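Local coordinates for kelch-like protein 7 (Homo sapiens, PDB 3II7) that serves, through this kelch-repeat domain and the rest of the protein, as a substrate-specific adapter of a CUL3-based E3 ubiquitin ligase, at residues Lys45-Ala50 / Pro91-Ala96; Ala116-Glu121 / Leu137-Ser142; Tyr251-Phe256 / Gly263-Tyr268. One frame throughout, in Å; residues are numbered along the deposited sequence. Where two conformers were deposited one is given.

In the fold
All three contacts belong to one six-bladed kelch propeller, at different places in it. Interaction 1 joins equivalent loops of neighbouring blades, each leading into the innermost strand of its blade; interaction 2 ties a turn before strand 120-124 to the loop leading on to the next blade; interaction 3 lies within a single sheet. The first two are partly buried, each with one direct backbone hydrogen bond, eked out by water and bound ethanediol, and they touch one another: R92 forms a salt bridge with E121. Interaction 3 is fully buried, a strand pairing with two backbone bonds and mainly apolar side chains, and its centre lies about 28 Å from that of interaction 2, on the opposite side of the propeller's centre.

Interaction 1. Residues Lys45-Ala50 / Pro91-Ala96; sequences KRRDAA and PRDSLA. With EDO (1,2-ethanediol), chain G; EDO (1,2-ethanediol), chain H; EDO (1,2-ethanediol), chain M.
S94 and D48 are joined by the direct hydrogen bond of this contact: the backbone N of S94 reaches the O of D48 at 2.8 Å, nearly straight at 170°. The same carbonyl takes a CA-H...O contact from D93. Two waters add indirect links. One donates to OD2 of both D48 and D93, a bridge that probably eases the repulsion between carboxylate oxygens only 4.5 Å apart; D93 OD2 has a further partner in the hydroxyl of S64. The other donates to A49 O at 2.6 Å and to L95 O at 2.8 Å. The two loops occupy matching positions in Kelch 1 and Kelch 2, each running into the first strand of a four-stranded blade, so these bonds stitch adjacent blades of the propeller together. Apolar contact is modest. The CD2 branch of L95 packs on CB of A50 at 3.8 Å, while its CD1 lies over the centre of the R92 guanidinium, 4.1 Å above the plane. S94 OG, anti to its own carbonyl carbon (chi1 -57°), approaches CB of D48 at 3.6 Å. Within 45-50, the O1 of an ethanediol, probably from the crystallisation liquor, takes a bond from A49 N and gives one to R46 O.

Interaction 2. Residues Ala116-Glu121 / Leu137-Ser142; sequences ALYLFE and LTQRCS. With EDO (1,2-ethanediol), chain Q; EDO (1,2-ethanediol), chain X.
Q139 sets its CB over one face of the Y118 ring, 3.9 Å from the centroid and just 7° off the normal, a well-centred CH-pi contact. The glutamine's CG sits between its backbone N and carbonyl carbon (chi1 69°), and the chain then runs on extended, the amide plane turned 57° from that of the ring. OE1 comes within 3.3 Å of the Y118 hydroxyl, and NE2 lies 3.0 Å from A116 O. Near the plane of the ring, at its edge, lies the carbonyl of L137; a water that donates to L137 O also bonds with the Y118 hydroxyl. Y118 was modelled in two conformers, and this account holds for one of them. An alanine in place of Q139 would keep CB over the ring, but without CG and the amide it would probably open a gap beside A116 and leave the Y118 hydroxyl and A116 O each with one polar neighbour fewer. Both segments belong to Kelch 3: the turn before strand 120-124 of its blade meets the loop that leads from strand 129-133 into the first strand of the following blade. Backbone to backbone, R140 N donates to L117 O at 3.1 Å, coming from above the carbonyl plane. CB of A116 points into the other segment and touches the backbone N of R140 at 3.7 Å. The side chain of R140 starts off away from 116-121, and its guanidinium forms a salt bridge with E172 in the next blade, while its NE makes a weak bond to T138 O.

Interaction 3. Residues Tyr251-Phe256 / Gly263-Tyr268; sequences YVLAGF and GHILEY
V252 and L266 form an antiparallel hydrogen-bonded pair: V252 N donates to L266 O at 2.9 Å, and L266 N returns a bond to V252 O at 3.0 Å, the latter in the carbonyl plane. The strand axes approach to 4.7 Å, their directions 163° apart. Y251 and E267 follow as a non-hydrogen-bonded pair, and CA-H...O contacts from Y251 to L266 O and from I265 to V252 O fill in between the N-H bonds. On one face of the sheet, V252 and L266 meet CB to CB at 3.9 Å, and both also pack on W275 of strand 274-278. On the other face, E267 has CG beside its backbone N (chi1 -56°), and its OE1 comes within 3.6 Å of CE1 of Y251, the carboxylate plane only 19° from that of the ring. That carboxylate is held from outside, OE1 by the hydroxyl of Y34 and OE2 by N278. L253 and I265 lie side by side, pointing the same way, with CD2 against CG2 at 3.6 Å. On its other edge strand 249-254 has a classic beta bulge, L253 and A254 both facing K242 of strand 242-246. Strands 249-254 and 264-269 form the central hairpin of a four-stranded antiparallel blade, as in kelch beta-propellers.

Interaction 1. Residues Lys45-Ala50 / Pro91-Ala96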
loop_
_atom_site.group_PDB
_atom_site.type_symbol
_atom_site.label_atom_id
_atom_site.label_comp_id
_atom_site.label_asym_id
_atom_site.label_seq_id
_atom_site.Cartn_x
_atom_site.Cartn_y
_atom_site.Cartn_z
ATOM N N LYS A 45 -13.089 -1.181 11.818
ATOM C CA LYS A 45 -11.878 -1.667 11.205
ATOM C C LYS A 45 -12.163 -2.873 10.337
ATOM O O LYS A 45 -12.945 -3.750 10.727
ATOM C CB LYS A 45 -10.906 -2.179 12.270
ATOM C CG LYS A 45 -10.368 -1.196 13.222
ATOM C CD LYS A 45 -9.744 -1.909 14.450
ATOM C CE LYS A 45 -8.337 -2.363 14.183
ATOM N NZ LYS A 45 -7.425 -1.200 14.192
ATOM N N ARG A 46 -11.486 -2.916 9.190
ATOM C CA ARG A 46 -11.441 -4.089 8.340
ATOM C C ARG A 46 -10.135 -4.818 8.563
ATOM O O ARG A 46 -9.081 -4.176 8.781
ATOM C CB ARG A 46 -11.468 -3.689 6.875
ATOM C CG ARG A 46 -12.704 -3.000 6.426
ATOM C CD ARG A 46 -12.738 -2.860 4.935
ATOM N NE ARG A 46 -13.880 -2.069 4.497
ATOM C CZ ARG A 46 -14.513 -2.207 3.323
ATOM N NH1 ARG A 46 -14.139 -3.127 2.439
ATOM N NH2 ARG A 46 -15.547 -1.437 3.043
ATOM N N ARG A 47 -10.181 -6.141 8.476
ATOM C CA ARG A 47 -8.967 -6.969 8.458
ATOM C C ARG A 47 -8.443 -7.113 7.034
ATOM O O ARG A 47 -9.171 -7.542 6.170
ATOM C CB ARG A 47 -9.275 -8.371 8.998
ATOM C CG ARG A 47 -8.082 -9.321 9.003
ATOM C CD ARG A 47 -8.495 -10.783 9.279
ATOM N NE ARG A 47 -9.169 -10.906 10.564
ATOM C CZ ARG A 47 -10.496 -11.018 10.739
ATOM N NH1 ARG A 47 -11.337 -11.044 9.702
ATOM N NH2 ARG A 47 -10.988 -11.115 11.968
ATOM N N ASP A 48 -7.163 -6.783 6.828
ATOM C CA ASP A 48 -6.463 -7.063 5.585
ATOM C C ASP A 48 -7.159 -6.489 4.333
ATOM O O ASP A 48 -7.332 -7.175 3.338
ATOM C CB ASP A 48 -6.226 -8.570 5.462
ATOM C CG ASP A 48 -5.272 -9.098 6.555
ATOM O OD1 ASP A 48 -4.360 -8.332 6.967
ATOM O OD2 ASP A 48 -5.454 -10.239 6.979
ATOM N N ALA A 49 -7.581 -5.235 4.426
ATOM C CA ALA A 49 -8.147 -4.502 3.260
ATOM C C ALA A 49 -7.059 -3.692 2.546
ATOM O O ALA A 49 -5.847 -3.862 2.805
ATOM C CB ALA A 49 -9.304 -3.592 3.723
ATOM N N ALA A 50 -7.489 -2.858 1.605
ATOM C CA ALA A 50 -6.608 -1.968 0.856
ATOM C C ALA A 50 -7.277 -0.630 0.675
ATOM O O ALA A 50 -8.495 -0.526 0.775
ATOM C CB ALA A 50 -6.264 -2.564 -0.511
ATOM N N PRO A 91 -14.698 -10.564 -3.402
ATOM C CA PRO A 91 -14.182 -10.139 -2.097
ATOM C C PRO A 91 -12.990 -10.986 -1.715
ATOM O O PRO A 91 -12.974 -12.200 -1.968
ATOM C CB PRO A 91 -15.354 -10.380 -1.146
ATOM C CG PRO A 91 -16.574 -10.429 -2.018
ATOM C CD PRO A 91 -16.102 -11.009 -3.322
ATOM N N ARG A 92 -11.972 -10.335 -1.170
ATOM C CA ARG A 92 -10.723 -11.003 -0.823
ATOM C C ARG A 92 -9.894 -10.140 0.124
ATOM O O ARG A 92 -10.059 -8.899 0.184
ATOM C CB ARG A 92 -9.918 -11.345 -2.065
ATOM C CG ARG A 92 -9.659 -10.206 -2.961
ATOM C CD ARG A 92 -9.566 -10.716 -4.358
ATOM N NE ARG A 92 -8.848 -9.820 -5.218
ATOM C CZ ARG A 92 -9.381 -8.883 -5.976
ATOM N NH1 ARG A 92 -10.677 -8.658 -5.972
ATOM N NH2 ARG A 92 -8.582 -8.160 -6.761
ATOM N N ASP A 93 -9.019 -10.823 0.862
ATOM C CA ASP A 93 -8.144 -10.211 1.849
ATOM C C ASP A 93 -6.727 -10.088 1.276
ATOM O O ASP A 93 -6.331 -10.876 0.435
ATOM C CB ASP A 93 -8.060 -11.108 3.099
ATOM C CG ASP A 93 -9.332 -11.061 3.973
ATOM O OD1 ASP A 93 -10.319 -10.435 3.591
ATOM O OD2 ASP A 93 -9.315 -11.663 5.073
ATOM N N SER A 94 -5.981 -9.136 1.804
ATOM C CA SER A 94 -4.529 -8.975 1.499
ATOM C C SER A 94 -4.288 -8.667 0.012
ATOM O O SER A 94 -3.232 -8.974 -0.546
ATOM C CB SER A 94 -3.740 -10.211 1.986
ATOM O OG SER A 94 -3.960 -10.409 3.403
ATOM N N LEU A 95 -5.293 -8.070 -0.612
ATOM C CA LEU A 95 -5.185 -7.536 -1.981
ATOM C C LEU A 95 -4.427 -6.204 -1.929
ATOM O O LEU A 95 -4.247 -5.627 -0.859
ATOM C CB LEU A 95 -6.579 -7.352 -2.583
ATOM C CG LEU A 95 -7.446 -6.168 -2.131
ATOM C CD1 LEU A 95 -8.770 -6.233 -2.877
ATOM C CD2 LEU A 95 -7.655 -6.123 -0.625
ATOM N N ALA A 96 -3.965 -5.745 -3.082
ATOM C CA ALA A 96 -3.329 -4.462 -3.212
ATOM C C ALA A 96 -4.175 -3.616 -4.153
ATOM O O ALA A 96 -4.963 -4.138 -4.943
ATOM C CB ALA A 96 -1.910 -4.613 -3.745
HETATM C C1 EDO G . -9.338 0.136 8.447
HETATM O O1 EDO G . -10.425 -0.626 7.917
HETATM C C2 EDO G . -8.100 -0.730 8.664
HETATM O O2 EDO G . -8.362 -1.763 9.649
HETATM C C1 EDO H . -5.988 -3.090 6.484
HETATM O O1 EDO H . -7.250 -3.699 6.735
HETATM C C2 EDO H . -4.831 -3.888 7.037
HETATM O O2 EDO H . -3.624 -3.398 6.438
HETATM C C1 EDO M . -14.248 -1.215 16.620
HETATM O O1 EDO M . -15.006 -0.009 16.720
HETATM C C2 EDO M . -12.960 -0.987 15.816
HETATM O O2 EDO M . -13.155 -0.039 14.772
HETATM O O HOH W 1 -6.901 -12.051 6.183
HETATM O O HOH W 2 -4.270 -5.784 1.896
#

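Interaction 2. Residues Ala116-Glu121 / Leu137-Ser142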
loop_
_atom_site.group_PDB
_atom_site.type_symbol
_atom_site.label_atom_id
_atom_site.label_comp_id
_atom_site.label_asym_id
_atom_site.label_seq_id
_atom_site.Cartn_x
_atom_site.Cartn_y
_atom_site.Cartn_z
ATOM N N ALA A 116 -3.490 -17.606 -2.530
ATOM C CA ALA A 116 -3.230 -16.398 -3.297
ATOM C C ALA A 116 -3.830 -16.435 -4.696
ATOM O O ALA A 116 -3.801 -17.452 -5.355
ATOM C CB ALA A 116 -1.734 -16.128 -3.374
ATOM N N LEU A 117 -4.337 -15.274 -5.152
ATOM C CA LEU A 117 -4.977 -15.153 -6.449
ATOM C C LEU A 117 -4.151 -14.317 -7.440
ATOM O O LEU A 117 -3.336 -13.477 -7.041
ATOM C CB LEU A 117 -6.345 -14.482 -6.272
ATOM C CG LEU A 117 -7.395 -15.195 -5.430
ATOM C CD1 LEU A 117 -8.690 -14.381 -5.423
ATOM C CD2 LEU A 117 -7.663 -16.574 -5.950
ATOM N N TYR A 118 -4.364 -14.569 -8.733
ATOM C CA TYR A 118 -3.812 -13.810 -9.866
ATOM C C TYR A 118 -4.736 -12.621 -10.264
ATOM O O TYR A 118 -4.393 -11.813 -11.126
ATOM C CB TYR A 118 -3.761 -14.696 -11.119
ATOM C CG TYR A 118 -2.912 -15.970 -11.141
ATOM C CD1 TYR A 118 -3.488 -17.218 -10.945
ATOM C CD2 TYR A 118 -1.568 -15.928 -11.471
ATOM C CE1 TYR A 118 -2.719 -18.383 -11.021
ATOM C CE2 TYR A 118 -0.815 -17.072 -11.561
ATOM C CZ TYR A 118 -1.391 -18.289 -11.338
ATOM O OH TYR A 118 -0.626 -19.430 -11.421
ATOM N N LEU A 119 -5.925 -12.578 -9.665
ATOM C CA LEU A 119 -7.038 -11.750 -10.087
ATOM C C LEU A 119 -6.707 -10.275 -10.131
ATOM O O LEU A 119 -6.023 -9.748 -9.249
ATOM C CB LEU A 119 -8.221 -11.971 -9.130
ATOM C CG LEU A 119 -9.540 -11.285 -9.419
ATOM C CD1 LEU A 119 -10.128 -11.675 -10.782
ATOM C CD2 LEU A 119 -10.501 -11.665 -8.297
ATOM N N PHE A 120 -7.201 -9.617 -11.167
ATOM C CA PHE A 120 -6.967 -8.194 -11.392
ATOM C C PHE A 120 -8.297 -7.601 -11.859
ATOM O O PHE A 120 -8.792 -7.977 -12.898
ATOM C CB PHE A 120 -5.858 -8.060 -12.464
ATOM C CG PHE A 120 -5.266 -6.684 -12.613
ATOM C CD1 PHE A 120 -4.887 -5.940 -11.520
ATOM C CD2 PHE A 120 -5.018 -6.141 -13.895
ATOM C CE1 PHE A 120 -4.301 -4.703 -11.688
ATOM C CE2 PHE A 120 -4.434 -4.890 -14.039
ATOM C CZ PHE A 120 -4.072 -4.182 -12.926
ATOM N N GLU A 121 -8.876 -6.708 -11.056
ATOM C CA GLU A 121 -10.217 -6.124 -11.317
ATOM C C GLU A 121 -10.112 -4.619 -11.167
ATOM O O GLU A 121 -9.460 -4.156 -10.231
ATOM C CB GLU A 121 -11.265 -6.675 -10.299
ATOM C CG GLU A 121 -11.383 -8.212 -10.248
ATOM C CD GLU A 121 -12.450 -8.759 -9.276
ATOM O OE1 GLU A 121 -12.584 -8.268 -8.127
ATOM O OE2 GLU A 121 -13.122 -9.740 -9.651
ATOM N N LEU A 137 0.849 -12.437 -13.758
ATOM C CA LEU A 137 1.654 -13.620 -14.138
ATOM C C LEU A 137 1.871 -14.581 -12.945
ATOM O O LEU A 137 1.952 -15.804 -13.135
ATOM C CB LEU A 137 3.004 -13.173 -14.711
ATOM C CG LEU A 137 2.906 -12.362 -16.037
ATOM C CD1 LEU A 137 4.222 -11.726 -16.394
ATOM C CD2 LEU A 137 2.462 -13.266 -17.178
ATOM N N THR A 138 1.971 -14.021 -11.726
ATOM C CA THR A 138 2.150 -14.800 -10.486
ATOM C C THR A 138 1.117 -14.359 -9.473
ATOM O O THR A 138 0.945 -13.156 -9.223
ATOM C CB THR A 138 3.542 -14.573 -9.887
ATOM O OG1 THR A 138 4.567 -14.923 -10.858
ATOM C CG2 THR A 138 3.720 -15.369 -8.583
ATOM N N GLN A 139 0.420 -15.332 -8.908
ATOM C CA GLN A 139 -0.537 -15.084 -7.867
ATOM C C GLN A 139 0.201 -14.552 -6.639
ATOM O O GLN A 139 1.351 -14.938 -6.374
ATOM C CB GLN A 139 -1.284 -16.377 -7.521
ATOM C CG GLN A 139 -0.428 -17.435 -6.839
ATOM C CD GLN A 139 -0.929 -18.849 -7.063
ATOM O OE1 GLN A 139 -0.694 -19.428 -8.100
ATOM N NE2 GLN A 139 -1.617 -19.408 -6.073
ATOM N N ARG A 140 -0.451 -13.672 -5.897
ATOM C CA ARG A 140 0.191 -13.066 -4.719
ATOM C C ARG A 140 -0.788 -12.418 -3.734
ATOM O O ARG A 140 -1.819 -11.950 -4.139
ATOM C CB ARG A 140 1.265 -12.049 -5.130
ATOM C CG ARG A 140 0.872 -11.023 -6.054
ATOM C CD ARG A 140 2.108 -10.245 -6.568
ATOM N NE ARG A 140 2.760 -10.750 -7.806
ATOM C CZ ARG A 140 4.076 -10.772 -8.032
ATOM N NH1 ARG A 140 4.944 -10.446 -7.086
ATOM N NH2 ARG A 140 4.551 -11.205 -9.195
ATOM N N CYS A 141 -0.442 -12.490 -2.441
ATOM C CA CYS A 141 -1.092 -11.777 -1.317
ATOM C C CYS A 141 -0.039 -10.924 -0.619
ATOM O O CYS A 141 1.120 -11.323 -0.570
ATOM C CB CYS A 141 -1.604 -12.772 -0.267
ATOM S SG CYS A 141 -3.008 -13.736 -0.725
ATOM N N SER A 142 -0.453 -9.815 -0.007
ATOM C CA SER A 142 0.418 -9.016 0.854
ATOM C C SER A 142 1.559 -8.410 0.082
ATOM O O SER A 142 2.593 -8.110 0.638
ATOM C CB SER A 142 0.952 -9.859 2.022
ATOM O OG SER A 142 -0.112 -10.418 2.774
HETATM C C1 EDO Q . -8.103 -16.115 -10.814
HETATM O O1 EDO Q . -8.327 -15.110 -11.817
HETATM C C2 EDO Q . -7.251 -15.522 -9.743
HETATM O O2 EDO Q . -6.463 -16.486 -9.100
HETATM C C1 EDO X . -5.050 -18.837 -7.717
HETATM O O1 EDO X . -4.572 -19.754 -6.724
HETATM C C2 EDO X . -5.698 -19.589 -8.876
HETATM O O2 EDO X . -4.880 -20.695 -9.271
HETATM O O HOH W 3 2.256 -18.538 -12.105
#

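Interaction 3. Residues Tyr251-Phe256 / Gly263-Tyr268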
loop_
_atom_site.group_PDB
_atom_site.type_symbol
_atom_site.label_atom_id
_atom_site.label_comp_id
_atom_site.label_asym_id
_atom_site.label_seq_id
_atom_site.Cartn_x
_atom_site.Cartn_y
_atom_site.Cartn_z
ATOM N N TYR A 251 8.090 8.546 4.243
ATOM C CA TYR A 251 7.690 8.541 5.657
ATOM C C TYR A 251 7.207 7.163 6.030
ATOM O O TYR A 251 6.334 6.623 5.357
ATOM C CB TYR A 251 6.561 9.569 5.919
ATOM C CG TYR A 251 6.951 10.973 5.594
ATOM C CD1 TYR A 251 7.490 11.815 6.560
ATOM C CD2 TYR A 251 6.821 11.462 4.303
ATOM C CE1 TYR A 251 7.885 13.130 6.245
ATOM C CE2 TYR A 251 7.200 12.767 3.984
ATOM C CZ TYR A 251 7.740 13.589 4.948
ATOM O OH TYR A 251 8.143 14.864 4.619
ATOM N N VAL A 252 7.784 6.589 7.080
ATOM C CA VAL A 252 7.278 5.333 7.683
ATOM C C VAL A 252 6.550 5.775 8.955
ATOM O O VAL A 252 7.170 6.242 9.935
ATOM C CB VAL A 252 8.371 4.343 8.006
ATOM C CG1 VAL A 252 7.782 3.044 8.570
ATOM C CG2 VAL A 252 9.242 4.049 6.734
ATOM N N LEU A 253 5.225 5.643 8.922
ATOM C CA LEU A 253 4.375 6.244 9.920
ATOM C C LEU A 253 3.816 5.225 10.905
ATOM O O LEU A 253 3.254 5.605 11.917
ATOM C CB LEU A 253 3.225 7.006 9.260
ATOM C CG LEU A 253 3.598 8.197 8.406
ATOM C CD1 LEU A 253 2.320 8.851 7.857
ATOM C CD2 LEU A 253 4.432 9.202 9.192
ATOM N N ALA A 254 3.922 3.946 10.562
ATOM C CA ALA A 254 3.533 2.858 11.479
ATOM C C ALA A 254 4.239 1.580 11.060
ATOM O O ALA A 254 4.700 1.452 9.950
ATOM C CB ALA A 254 1.992 2.655 11.457
ATOM N N GLY A 255 4.322 0.642 11.965
ATOM C CA GLY A 255 4.848 -0.678 11.640
ATOM C C GLY A 255 4.788 -1.603 12.831
ATOM O O GLY A 255 4.911 -1.174 13.976
ATOM N N PHE A 256 4.584 -2.882 12.544
ATOM C CA PHE A 256 4.598 -3.939 13.536
ATOM C C PHE A 256 5.970 -4.548 13.569
ATOM O O PHE A 256 6.501 -4.970 12.551
ATOM C CB PHE A 256 3.564 -5.014 13.190
ATOM C CG PHE A 256 3.515 -6.154 14.174
ATOM C CD1 PHE A 256 3.398 -5.902 15.524
ATOM C CD2 PHE A 256 3.596 -7.473 13.749
ATOM C CE1 PHE A 256 3.350 -6.944 16.447
ATOM C CE2 PHE A 256 3.536 -8.522 14.666
ATOM C CZ PHE A 256 3.437 -8.244 16.020
ATOM N N GLY A 263 7.660 3.063 17.258
ATOM C CA GLY A 263 7.270 4.035 18.257
ATOM C C GLY A 263 7.263 5.478 17.776
ATOM O O GLY A 263 6.422 6.276 18.211
ATOM N N HIS A 264 8.250 5.827 16.944
ATOM C CA HIS A 264 8.394 7.174 16.376
ATOM C C HIS A 264 8.600 7.063 14.894
ATOM O O HIS A 264 9.149 6.083 14.420
ATOM C CB HIS A 264 9.557 7.915 17.017
ATOM C CG HIS A 264 9.274 8.342 18.412
ATOM N ND1 HIS A 264 9.413 7.482 19.481
ATOM C CD2 HIS A 264 8.777 9.502 18.915
ATOM C CE1 HIS A 264 9.051 8.111 20.594
ATOM N NE2 HIS A 264 8.652 9.335 20.274
ATOM N N ILE A 265 8.152 8.063 14.143
ATOM C CA ILE A 265 8.186 7.966 12.699
ATOM C C ILE A 265 9.614 7.941 12.173
ATOM O O ILE A 265 10.544 8.470 12.804
ATOM C CB ILE A 265 7.347 9.094 11.979
ATOM C CG1 ILE A 265 8.005 10.453 12.110
ATOM C CG2 ILE A 265 5.893 9.153 12.529
ATOM C CD1 ILE A 265 7.434 11.504 11.170
ATOM N N LEU A 266 9.770 7.349 10.997
ATOM C CA LEU A 266 11.031 7.335 10.285
ATOM C C LEU A 266 10.886 8.172 9.003
ATOM O O LEU A 266 9.829 8.177 8.361
ATOM C CB LEU A 266 11.412 5.903 9.865
ATOM C CG LEU A 266 11.422 4.826 10.942
ATOM C CD1 LEU A 266 11.815 3.484 10.363
ATOM C CD2 LEU A 266 12.341 5.196 12.154
ATOM N N GLU A 267 11.945 8.882 8.641
ATOM C CA GLU A 267 11.929 9.726 7.450
ATOM C C GLU A 267 13.160 9.418 6.628
ATOM O O GLU A 267 14.266 9.378 7.155
ATOM C CB GLU A 267 11.928 11.190 7.835
ATOM C CG GLU A 267 10.808 11.585 8.740
ATOM C CD GLU A 267 10.910 13.030 9.169
ATOM O OE1 GLU A 267 10.792 13.918 8.306
ATOM O OE2 GLU A 267 11.055 13.275 10.366
ATOM N N TYR A 268 12.954 9.190 5.332
ATOM C CA TYR A 268 14.051 8.885 4.392
ATOM C C TYR A 268 14.153 9.975 3.337
ATOM O O TYR A 268 13.177 10.231 2.616
ATOM C CB TYR A 268 13.820 7.543 3.719
ATOM C CG TYR A 268 14.911 7.128 2.727
ATOM C CD1 TYR A 268 16.216 6.924 3.138
ATOM C CD2 TYR A 268 14.619 6.958 1.370
ATOM C CE1 TYR A 268 17.199 6.553 2.234
ATOM C CE2 TYR A 268 15.562 6.577 0.475
ATOM C CZ TYR A 268 16.875 6.381 0.898
ATOM O OH TYR A 268 17.818 6.049 -0.047
#